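Local coordinates for AB hydrolase-1 domain-containing protein (Streptococcus mutans, PDB 4L9A) that probably acts as a carboxylesterase, hydrolysing ester bonds with the catalytic machinery of an alpha/beta hydrolase fold, at residues 56-61 against 270-275; 48-53 against 117-122; 140-145 against 237-242. All blocks are in the same frame, centred on the assembly; numbering follows the deposited sequence.

Interaction 1: residues 56-61 against 270-275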
loop_
_atom_site.group_PDB
_atom_site.type_symbol
_atom_site.label_atom_id
_atom_site.label_comp_id
_atom_site.label_asym_id
_atom_site.label_seq_id
_atom_site.Cartn_x
_atom_site.Cartn_y
_atom_site.Cartn_z
ATOM N N ALA A 56 -6.499 6.996 1.592
ATOM C CA ALA A 56 -6.231 8.139 2.451
ATOM C C ALA A 56 -6.621 7.854 3.911
ATOM O O ALA A 56 -5.908 8.253 4.838
ATOM C CB ALA A 56 -6.951 9.389 1.930
ATOM N N ASP A 57 -7.758 7.185 4.104
ATOM C CA ASP A 57 -8.220 6.798 5.437
ATOM C C ASP A 57 -7.229 5.799 6.040
ATOM O O ASP A 57 -6.838 5.890 7.217
ATOM C CB ASP A 57 -9.581 6.100 5.348
ATOM C CG ASP A 57 -10.699 7.021 4.867
ATOM O OD1 ASP A 57 -10.580 8.242 5.055
ATOM O OD2 ASP A 57 -11.708 6.516 4.311
ATOM N N ASN A 58 -6.859 4.824 5.217
ATOM C CA ASN A 58 -5.960 3.743 5.610
ATOM C C ASN A 58 -4.638 4.298 6.154
ATOM O O ASN A 58 -4.120 3.822 7.163
ATOM C CB ASN A 58 -5.725 2.835 4.382
ATOM C CG ASN A 58 -5.015 1.518 4.722
ATOM O OD1 ASN A 58 -5.002 1.080 5.867
ATOM N ND2 ASN A 58 -4.435 0.881 3.706
ATOM N N PHE A 59 -4.126 5.344 5.504
ATOM C CA PHE A 59 -2.822 5.910 5.829
ATOM C C PHE A 59 -2.899 7.224 6.609
ATOM O O PHE A 59 -1.927 7.975 6.662
ATOM C CB PHE A 59 -2.014 6.112 4.543
ATOM C CG PHE A 59 -1.433 4.837 3.987
ATOM C CD1 PHE A 59 -0.228 4.339 4.480
ATOM C CD2 PHE A 59 -2.075 4.148 2.968
ATOM C CE1 PHE A 59 0.316 3.153 3.975
ATOM C CE2 PHE A 59 -1.537 2.962 2.452
ATOM C CZ PHE A 59 -0.344 2.468 2.958
ATOM N N ALA A 60 -4.044 7.490 7.228
ATOM C CA ALA A 60 -4.272 8.773 7.897
ATOM C C ALA A 60 -3.190 9.142 8.911
ATOM O O ALA A 60 -2.757 10.300 8.984
ATOM C CB ALA A 60 -5.658 8.792 8.560
ATOM N N ASN A 61 -2.757 8.159 9.694
ATOM C CA ASN A 61 -1.742 8.382 10.721
ATOM C C ASN A 61 -0.358 8.749 10.172
ATOM O O ASN A 61 0.471 9.304 10.893
ATOM C CB ASN A 61 -1.635 7.167 11.651
ATOM C CG ASN A 61 -2.847 7.012 12.559
ATOM O OD1 ASN A 61 -3.626 7.954 12.749
ATOM N ND2 ASN A 61 -3.006 5.822 13.137
ATOM N N LEU A 270 1.346 -1.985 10.230
ATOM C CA LEU A 270 2.332 -1.109 10.852
ATOM C C LEU A 270 2.070 0.350 10.495
ATOM O O LEU A 270 2.405 1.251 11.261
ATOM C CB LEU A 270 3.753 -1.534 10.453
ATOM C CG LEU A 270 4.061 -2.990 10.811
ATOM C CD1 LEU A 270 5.520 -3.364 10.457
ATOM C CD2 LEU A 270 3.780 -3.253 12.293
ATOM N N HIS A 271 1.460 0.577 9.335
ATOM C CA HIS A 271 1.093 1.938 8.935
ATOM C C HIS A 271 -0.001 2.534 9.810
ATOM O O HIS A 271 -0.215 3.742 9.791
ATOM C CB HIS A 271 0.667 2.000 7.470
ATOM C CG HIS A 271 -0.506 1.133 7.151
ATOM N ND1 HIS A 271 -0.485 -0.232 7.320
ATOM C CD2 HIS A 271 -1.735 1.438 6.668
ATOM C CE1 HIS A 271 -1.652 -0.737 6.956
ATOM N NE2 HIS A 271 -2.428 0.256 6.559
ATOM N N TRP A 272 -0.685 1.694 10.579
ATOM C CA TRP A 272 -1.622 2.183 11.585
ATOM C C TRP A 272 -0.964 2.491 12.926
ATOM O O TRP A 272 -1.288 3.493 13.569
ATOM C CB TRP A 272 -2.709 1.146 11.844
ATOM C CG TRP A 272 -3.651 0.942 10.702
ATOM C CD1 TRP A 272 -3.666 1.609 9.507
ATOM C CD2 TRP A 272 -4.726 -0.006 10.651
ATOM N NE1 TRP A 272 -4.683 1.128 8.714
ATOM C CE2 TRP A 272 -5.348 0.139 9.391
ATOM C CE3 TRP A 272 -5.217 -0.967 11.550
ATOM C CZ2 TRP A 272 -6.453 -0.632 9.011
ATOM C CZ3 TRP A 272 -6.316 -1.727 11.172
ATOM C CH2 TRP A 272 -6.914 -1.560 9.906
ATOM N N SER A 273 -0.062 1.608 13.358
ATOM C CA SER A 273 0.401 1.592 14.748
ATOM C C SER A 273 1.831 2.104 14.982
ATOM O O SER A 273 2.210 2.410 16.120
ATOM C CB SER A 273 0.302 0.163 15.302
ATOM O OG SER A 273 1.095 -0.724 14.524
ATOM N N GLU A 274 2.643 2.174 13.933
ATOM C CA GLU A 274 4.056 2.494 14.141
ATOM C C GLU A 274 4.486 3.794 13.460
ATOM O O GLU A 274 5.635 3.921 13.025
ATOM C CB GLU A 274 4.933 1.319 13.689
ATOM C CG GLU A 274 4.635 0.001 14.409
ATOM C CD GLU A 274 4.830 0.092 15.912
ATOM O OE1 GLU A 274 5.733 0.831 16.359
ATOM O OE2 GLU A 274 4.073 -0.572 16.652
ATOM N N THR A 275 3.580 4.771 13.400
ATOM C CA THR A 275 3.804 5.953 12.562
ATOM C C THR A 275 4.808 6.951 13.145
ATOM O O THR A 275 5.418 7.727 12.411
ATOM C CB THR A 275 2.470 6.653 12.154
ATOM O OG1 THR A 275 1.787 7.126 13.321
ATOM C CG2 THR A 275 1.586 5.687 11.431
HETATM O O HOH W 1 -2.508 5.282 9.150
#
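His271 meets both Asn58 and Phe59. Its NE2 donates to Asn58 OD1 over 2.8 Å; the oxygen lies near the imidazole plane, while the donor sits well above the plane of the amide, and the two planes stand 86° apart. A chi1 of 59° sets CG between the backbone N and the carbonyl carbon; the ring meets Phe59 obliquely, with CD2 above one face of the phenyl, offset toward its rim. His271 CB adds an apolar touch, 3.7 Å from Phe59 CE1. The backbone O of His271 receives a hydrogen bond from a water that also donates to Asn58 O and accepts from Asn61 N.

Trp272 starts with its side chain directed away from 56-61, yet its indole NE1 returns to Asn58 OD1 at 2.9 Å, so one amide oxygen takes two N-H groups while Asn58 ND2 turns to Ser48 OG. In this alpha/beta hydrolase fold the contact joins the short helices after strand 43-47 to the one-turn helix 270-273 that precedes the C-terminal helix. Trp272 O is in turn gripped by Asn61 ND2, 2.9 Å away and on a carbonyl lone pair.

At Thr275 the contact becomes apolar: CG2 packs 3.6 Å from Asn61 CB, while OG1 and Asn61 O both bind Lys65 NZ.

Interaction 2: residues 48-53 against 117-122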
loop_
_atom_site.group_PDB
_atom_site.type_symbol
_atom_site.label_atom_id
_atom_site.label_comp_id
_atom_site.label_asym_id
_atom_site.label_seq_id
_atom_site.Cartn_x
_atom_site.Cartn_y
_atom_site.Cartn_z
ATOM N N SER A 48 -2.388 0.928 -0.930
ATOM C CA SER A 48 -2.831 0.059 0.137
ATOM C C SER A 48 -2.543 -1.398 -0.181
ATOM O O SER A 48 -2.113 -1.744 -1.292
ATOM C CB SER A 48 -4.333 0.267 0.369
ATOM O OG SER A 48 -4.547 1.582 0.831
ATOM N N GLY A 49 -2.772 -2.252 0.804
ATOM C CA GLY A 49 -2.715 -3.682 0.577
ATOM C C GLY A 49 -4.070 -4.123 0.066
ATOM O O GLY A 49 -4.837 -3.325 -0.473
ATOM N N ALA A 50 -4.357 -5.401 0.228
ATOM C CA ALA A 50 -5.616 -5.967 -0.207
ATOM C C ALA A 50 -6.572 -5.668 0.922
ATOM O O ALA A 50 -6.238 -5.829 2.096
ATOM C CB ALA A 50 -5.487 -7.485 -0.431
ATOM N N GLY A 51 -7.756 -5.206 0.578
ATOM C CA GLY A 51 -8.686 -4.774 1.599
ATOM C C GLY A 51 -9.650 -3.798 0.982
ATOM O O GLY A 51 -9.520 -3.470 -0.191
ATOM N N PHE A 52 -10.611 -3.338 1.778
ATOM C CA PHE A 52 -11.686 -2.492 1.279
ATOM C C PHE A 52 -11.532 -1.059 1.753
ATOM O O PHE A 52 -12.303 -0.198 1.353
ATOM C CB PHE A 52 -13.059 -3.003 1.748
ATOM C CG PHE A 52 -13.436 -4.346 1.200
ATOM C CD1 PHE A 52 -12.762 -4.887 0.116
ATOM C CD2 PHE A 52 -14.480 -5.065 1.772
ATOM C CE1 PHE A 52 -13.109 -6.129 -0.378
ATOM C CE2 PHE A 52 -14.840 -6.303 1.278
ATOM C CZ PHE A 52 -14.153 -6.842 0.204
ATOM N N PHE A 53 -10.563 -0.798 2.624
ATOM C CA PHE A 53 -10.384 0.564 3.119
ATOM C C PHE A 53 -9.957 1.521 1.999
ATOM O O PHE A 53 -9.190 1.154 1.119
ATOM C CB PHE A 53 -9.336 0.613 4.226
ATOM C CG PHE A 53 -9.585 -0.347 5.354
ATOM C CD1 PHE A 53 -10.729 -0.253 6.124
ATOM C CD2 PHE A 53 -8.657 -1.335 5.652
ATOM C CE1 PHE A 53 -10.950 -1.129 7.170
ATOM C CE2 PHE A 53 -8.872 -2.228 6.705
ATOM C CZ PHE A 53 -10.012 -2.123 7.461
ATOM N N HIS A 117 1.562 -0.520 1.679
ATOM C CA HIS A 117 1.350 -1.630 2.593
ATOM C C HIS A 117 1.136 -2.898 1.784
ATOM O O HIS A 117 0.451 -2.877 0.762
ATOM C CB HIS A 117 0.126 -1.365 3.480
ATOM C CG HIS A 117 -0.167 -2.463 4.448
ATOM N ND1 HIS A 117 -1.379 -3.123 4.488
ATOM C CD2 HIS A 117 0.599 -3.030 5.412
ATOM C CE1 HIS A 117 -1.349 -4.038 5.439
ATOM N NE2 HIS A 117 -0.156 -4.005 6.015
ATOM N N SER A 118 1.765 -3.992 2.208
ATOM C CA SER A 118 1.386 -5.306 1.721
ATOM C C SER A 118 1.420 -5.408 0.183
ATOM O O SER A 118 2.445 -5.137 -0.443
ATOM C CB SER A 118 -0.017 -5.632 2.261
ATOM O OG SER A 118 -0.309 -7.008 2.176
ATOM N N ILE A 119 0.297 -5.789 -0.421
ATOM C CA ILE A 119 0.276 -6.120 -1.845
ATOM C C ILE A 119 0.628 -4.927 -2.745
ATOM O O ILE A 119 1.029 -5.106 -3.907
ATOM C CB ILE A 119 -1.083 -6.748 -2.272
ATOM C CG1 ILE A 119 -0.907 -7.677 -3.467
ATOM C CG2 ILE A 119 -2.148 -5.689 -2.531
ATOM C CD1 ILE A 119 -0.266 -8.997 -3.095
ATOM N N GLY A 120 0.498 -3.720 -2.202
ATOM C CA GLY A 120 0.908 -2.521 -2.917
ATOM C C GLY A 120 2.372 -2.554 -3.341
ATOM O O GLY A 120 2.793 -1.786 -4.211
ATOM N N GLY A 121 3.153 -3.439 -2.723
ATOM C CA GLY A 121 4.557 -3.585 -3.083
ATOM C C GLY A 121 4.786 -3.980 -4.541
ATOM O O GLY A 121 5.735 -3.505 -5.182
ATOM N N PHE A 122 3.925 -4.840 -5.080
ATOM C CA PHE A 122 4.125 -5.328 -6.450
ATOM C C PHE A 122 4.019 -4.206 -7.490
ATOM O O PHE A 122 4.895 -4.054 -8.343
ATOM C CB PHE A 122 3.180 -6.497 -6.767
ATOM C CG PHE A 122 3.550 -7.783 -6.048
ATOM C CD1 PHE A 122 4.753 -8.414 -6.316
ATOM C CD2 PHE A 122 2.702 -8.350 -5.111
ATOM C CE1 PHE A 122 5.100 -9.584 -5.667
ATOM C CE2 PHE A 122 3.059 -9.539 -4.445
ATOM C CZ PHE A 122 4.250 -10.141 -4.732
HETATM O O HOH W 2 -3.630 -1.758 3.441
#
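Ile119 and Ser118 close on Gly49 with different atoms, while His117 presents its ring edge to the same glycine. Ile119 reaches over with its CG2 branch, which lies 3.5 Å from Ala50 N and 3.6 Å from Gly49 C and touches Ala50 CB more loosely. Its longer branch leads away from the loop: CG1 is anti to the backbone N (chi1 -152°), and CD1 ends at the edge of the Phe122 ring. Ser118 comes in with CB, 3.7 Å from Gly49 CA, an approach that the bare glycine permits. The same CB also lies above one face of the His117 imidazole, offset toward the rim.

Gly49 N lies at the edge of the His117 ring, near its plane. Between the ring and the loop sits a water that accepts from Gly49 N at 2.8 Å and is hydrogen-bonded to His117 ND1 at 2.8 Å. NE2 on the far side of the imidazole is tied to His268 O.

The sharp turn between strand 111-117 and helix 120-130 is the nucleophile elbow of alpha/beta hydrolases. Ser118 at its tip has strained backbone angles (phi 55°, psi -124°) in a type II' turn from His117 to Gly120, and its OG makes a weak hydrogen bond to His268 NE2, consistent with a catalytic nucleophile. The loop 48-53 after strand 43-47 occupies the place where relatives form the oxyanion hole, probably together with the backbone N of Ile119.

Elsewhere the segments meet through main chain. Gly49 CA lies 3.3 Å from His117 O, and Ser48 O comes to 3.4 Å from Gly120 N, where Gly120 bears no CB to run into that oxygen.

Interaction 3: residues 140-145 against 237-242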
loop_
_atom_site.group_PDB
_atom_site.type_symbol
_atom_site.label_atom_id
_atom_site.label_comp_id
_atom_site.label_asym_id
_atom_site.label_seq_id
_atom_site.Cartn_x
_atom_site.Cartn_y
_atom_site.Cartn_z
ATOM N N GLY A 140 8.154 0.855 2.817
ATOM C CA GLY A 140 7.285 -0.303 2.755
ATOM C C GLY A 140 6.878 -0.799 4.125
ATOM O O GLY A 140 7.723 -1.056 4.978
ATOM N N LEU A 141 5.578 -0.921 4.333
ATOM C CA LEU A 141 5.056 -1.528 5.541
ATOM C C LEU A 141 4.668 -2.966 5.211
ATOM O O LEU A 141 3.652 -3.204 4.563
ATOM C CB LEU A 141 3.850 -0.739 6.067
ATOM C CG LEU A 141 4.082 0.735 6.431
ATOM C CD1 LEU A 141 5.432 0.975 7.109
ATOM C CD2 LEU A 141 3.936 1.634 5.196
ATOM N N GLU A 142 5.500 -3.921 5.642
ATOM C CA GLU A 142 5.335 -5.333 5.270
ATOM C C GLU A 142 4.875 -5.545 3.820
ATOM O O GLU A 142 3.859 -6.198 3.549
ATOM C CB GLU A 142 4.431 -6.065 6.279
ATOM C CG GLU A 142 5.175 -6.276 7.619
ATOM C CD GLU A 142 4.532 -7.293 8.538
ATOM O OE1 GLU A 142 3.457 -7.849 8.205
ATOM O OE2 GLU A 142 5.111 -7.525 9.622
ATOM N N PRO A 143 5.624 -4.970 2.876
ATOM C CA PRO A 143 5.285 -5.172 1.463
ATOM C C PRO A 143 5.360 -6.654 1.114
ATOM O O PRO A 143 6.242 -7.362 1.612
ATOM C CB PRO A 143 6.369 -4.383 0.721
ATOM C CG PRO A 143 7.527 -4.339 1.684
ATOM C CD PRO A 143 6.899 -4.256 3.057
ATOM N N THR A 144 4.432 -7.118 0.284
ATOM C CA THR A 144 4.330 -8.532 -0.032
ATOM C C THR A 144 5.526 -8.990 -0.869
ATOM O O THR A 144 5.770 -8.442 -1.947
ATOM C CB THR A 144 3.002 -8.833 -0.770
ATOM O OG1 THR A 144 1.915 -8.230 -0.049
ATOM C CG2 THR A 144 2.771 -10.340 -0.855
ATOM N N THR A 145 6.280 -9.974 -0.367
ATOM C CA THR A 145 7.412 -10.526 -1.116
ATOM C C THR A 145 6.989 -11.662 -2.040
ATOM O O THR A 145 5.979 -12.340 -1.803
ATOM C CB THR A 145 8.511 -11.096 -0.201
ATOM O OG1 THR A 145 7.953 -12.124 0.635
ATOM C CG2 THR A 145 9.141 -9.999 0.656
ATOM N N VAL A 237 12.172 -0.330 4.931
ATOM C CA VAL A 237 11.161 -1.373 5.112
ATOM C C VAL A 237 10.925 -1.611 6.602
ATOM O O VAL A 237 11.880 -1.705 7.385
ATOM C CB VAL A 237 11.575 -2.680 4.391
ATOM C CG1 VAL A 237 10.653 -3.851 4.754
ATOM C CG2 VAL A 237 11.595 -2.456 2.891
ATOM N N PHE A 238 9.652 -1.669 6.986
ATOM C CA PHE A 238 9.246 -1.975 8.354
ATOM C C PHE A 238 8.525 -3.307 8.359
ATOM O O PHE A 238 7.649 -3.554 7.530
ATOM C CB PHE A 238 8.273 -0.906 8.900
ATOM C CG PHE A 238 8.885 0.456 9.048
ATOM C CD1 PHE A 238 9.053 1.281 7.941
ATOM C CD2 PHE A 238 9.275 0.921 10.292
ATOM C CE1 PHE A 238 9.617 2.548 8.070
ATOM C CE2 PHE A 238 9.840 2.185 10.432
ATOM C CZ PHE A 238 10.016 2.995 9.323
ATOM N N SER A 239 8.862 -4.148 9.326
ATOM C CA SER A 239 8.272 -5.464 9.421
ATOM C C SER A 239 8.341 -5.973 10.852
ATOM O O SER A 239 9.226 -5.589 11.616
ATOM C CB SER A 239 9.033 -6.427 8.508
ATOM O OG SER A 239 8.851 -7.770 8.917
ATOM N N GLU A 240 7.414 -6.852 11.204
ATOM C CA GLU A 240 7.512 -7.588 12.457
ATOM C C GLU A 240 8.830 -8.372 12.473
ATOM O O GLU A 240 9.300 -8.820 11.425
ATOM C CB GLU A 240 6.305 -8.521 12.611
ATOM C CG GLU A 240 4.961 -7.770 12.694
ATOM C CD GLU A 240 3.764 -8.699 12.567
ATOM O OE1 GLU A 240 3.310 -9.232 13.592
ATOM O OE2 GLU A 240 3.290 -8.910 11.433
ATOM N N SER A 241 9.429 -8.533 13.657
ATOM C CA SER A 241 10.757 -9.140 13.765
ATOM C C SER A 241 10.883 -10.531 13.136
ATOM O O SER A 241 11.928 -10.864 12.584
ATOM C CB SER A 241 11.224 -9.205 15.232
ATOM O OG SER A 241 10.329 -9.969 16.017
ATOM N N PHE A 242 9.836 -11.349 13.208
ATOM C CA PHE A 242 9.971 -12.724 12.725
ATOM C C PHE A 242 10.150 -12.846 11.199
ATOM O O PHE A 242 10.488 -13.913 10.690
ATOM C CB PHE A 242 8.838 -13.617 13.238
ATOM C CG PHE A 242 7.479 -13.249 12.715
ATOM C CD1 PHE A 242 7.043 -13.724 11.489
ATOM C CD2 PHE A 242 6.627 -12.449 13.461
ATOM C CE1 PHE A 242 5.784 -13.390 11.005
ATOM C CE2 PHE A 242 5.368 -12.109 12.980
ATOM C CZ PHE A 242 4.948 -12.578 11.752
#
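Gly140 and Leu141 run parallel to Val237 and Phe238 as neighbouring strands of the central sheet of the alpha/beta hydrolase fold, held by two nearly straight backbone hydrogen bonds, Phe238 N to Gly140 O and Glu142 N to Phe238 O, each 2.9 Å. Gly140 O also receives a CA-H...O contact from Val237.

The sheet faces differ in what they carry. On one, Leu141 and Phe238 lie side by side and point the same way, with Leu141 CD1 3.7 Å from Phe238 CD1; helix 275-287 packs against both through Ile278. On the other, Val237 CG1 meets the ring carbon Pro143 CD at 4.1 Å beside Tyr247 of helix 244-248.

Beyond the strand ends, Glu142 turns the chain with left-handed helical backbone angles (phi 38°, psi 55°) and sends out an extended side chain whose CG packs on Ser239 CA. Its OE1 is hydrogen-bonded to His268 ND1, consistent with the acid of a catalytic triad, and also forms a salt bridge with Arg243. The carboxylates of Glu142 and Glu240 are nearly coplanar, with OE2 of Glu142 2.9 Å from OE2 of Glu240, a close approach of two acidic groups rather than a hydrogen bond; Arg164 pairs with the OE1 of Glu240. The acidic residue is further positioned by the main chain just past the adjacent strand: Glu240 N donates to Glu142 OE2 at 2.9 Å and 172°, using the anti lone pair of that oxygen.

In the fold
From the N terminus, the chain leaves strand 43-47 through 48-53 and passes into the short helices of 56-61. At 117-122 it closes interaction 2, bringing the strand 111-117 turn against that first loop. The segment 140-145 then opens interaction 3, which 237-242 closes after a long, largely helical excursion, joining two neighbouring strands. Last, 270-275 returns to 56-61 and closes interaction 1. Interactions 1 and 2 therefore cross, interactions 2 and 3 follow in series, and interaction 3 falls wholly within the span of interaction 1. Their centres lie 12 to 14 Å apart around the presumed active site at the C-terminal ends of the central strands.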